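Structural protein (unclassified Rudivirus, PDB 6WQ0) self-assembles into the helical, filamentous nucleocapsid of a rod-shaped archaeal virus, wrapping the viral DNA and holding it in the A-form. Local coordinates at the interface of chains A and B. Numbering follows the deposited sequence. Chains: chain A/B, Structural protein.

The interface of chains A and B. Residues chain A 123-124, 127; chain B 123-124, 126-127.
A:Asn123 and B:Asn123 meet tip to tip where two copies of the helical rudivirus coat protein pack about a two-fold axis, each contributing the last turn of helix 115-126 and the glycine that follows it. The polar part of the contact is an amide pair. ND2 of A:Asn123 donates a hydrogen bond to the carboxamide oxygen OD1 of B:Asn123 at 3.1 Å. The bond is nearly straight at the hydrogen (166°), and the acceptor lies close to the plane of the donor amide. The two amide planes stand almost perpendicular, 85° apart; the donor comes to OD1 from the side of the carbonyl and is tilted out of its plane. Each side chain leaves its helix with CG anti to the backbone N (chi1 -174° in chain A), which carries the amide across to its twin. Asparagine suits this place because one short side chain offers both a donor and an acceptor to an identical partner, although the modelled pair departs from strict two-fold symmetry: the reverse pair, B:Asn123 ND2 and A:Asn123 OD1, stands at 3.6 Å. The amide nitrogens also approach the opposing glycine carbonyls: A:Asn123 ND2 lies 3.2 Å from B:Gly127 O, with a similar twin, polar proximities that may help orient the amides.

The apolar contacts lie to one side of the amide pair, one on each side of the two-fold axis. CD1 of A:Ile124, the end of its longer branch, rests 3.5 Å from CA of B:Gly127, and CD1 of B:Ile124 meets CA of A:Gly127 at the same distance. With no side chain, each glycine lets the methyl come right up to the backbone; its positive phi also suits the turn just past the helix end.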
# COMPACT_ATOMS: atom_id res chain seq x y z
N ASN A 123 16.64 3.38 -79.79
CA ASN A 123 18.03 2.96 -79.85
C ASN A 123 18.75 3.20 -78.53
O ASN A 123 19.46 2.31 -78.04
CB ASN A 123 18.73 3.70 -80.99
CG ASN A 123 20.13 3.22 -81.22
OD1 ASN A 123 20.36 2.30 -82.00
ND2 ASN A 123 21.09 3.85 -80.55
N ILE A 124 18.58 4.38 -77.93
CA ILE A 124 19.28 4.64 -76.68
C ILE A 124 18.73 3.78 -75.55
O ILE A 124 19.46 3.48 -74.60
CB ILE A 124 19.23 6.14 -76.33
CG1 ILE A 124 20.26 6.47 -75.25
CG2 ILE A 124 17.86 6.56 -75.86
CD1 ILE A 124 21.67 6.30 -75.67
N GLY A 127 18.80 -0.53 -77.50
CA GLY A 127 20.00 -0.89 -78.22
C GLY A 127 19.87 -0.89 -79.72
O GLY A 127 20.89 -0.88 -80.42
N ASN B 123 27.24 2.36 -78.37
CA ASN B 123 25.94 2.77 -78.89
C ASN B 123 24.86 2.71 -77.82
O ASN B 123 24.02 3.61 -77.74
CB ASN B 123 25.56 1.88 -80.07
CG ASN B 123 24.15 2.10 -80.54
OD1 ASN B 123 23.89 2.92 -81.41
ND2 ASN B 123 23.21 1.35 -79.98
N ILE B 124 24.85 1.66 -76.99
CA ILE B 124 23.86 1.63 -75.92
C ILE B 124 24.16 2.69 -74.87
O ILE B 124 23.25 3.15 -74.17
CB ILE B 124 23.76 0.22 -75.31
CG1 ILE B 124 22.49 0.06 -74.47
CG2 ILE B 124 24.94 -0.08 -74.42
CD1 ILE B 124 21.24 0.40 -75.19
N LEU B 126 26.12 5.92 -75.39
CA LEU B 126 26.12 7.30 -75.85
C LEU B 126 25.06 7.60 -76.89
O LEU B 126 24.70 8.77 -77.07
CB LEU B 126 27.49 7.67 -76.42
CG LEU B 126 28.65 7.81 -75.44
CD1 LEU B 126 29.90 8.15 -76.20
CD2 LEU B 126 28.34 8.85 -74.38
N GLY B 127 24.56 6.59 -77.60
CA GLY B 127 23.54 6.77 -78.61
C GLY B 127 24.01 6.50 -80.01
O GLY B 127 23.18 6.27 -80.90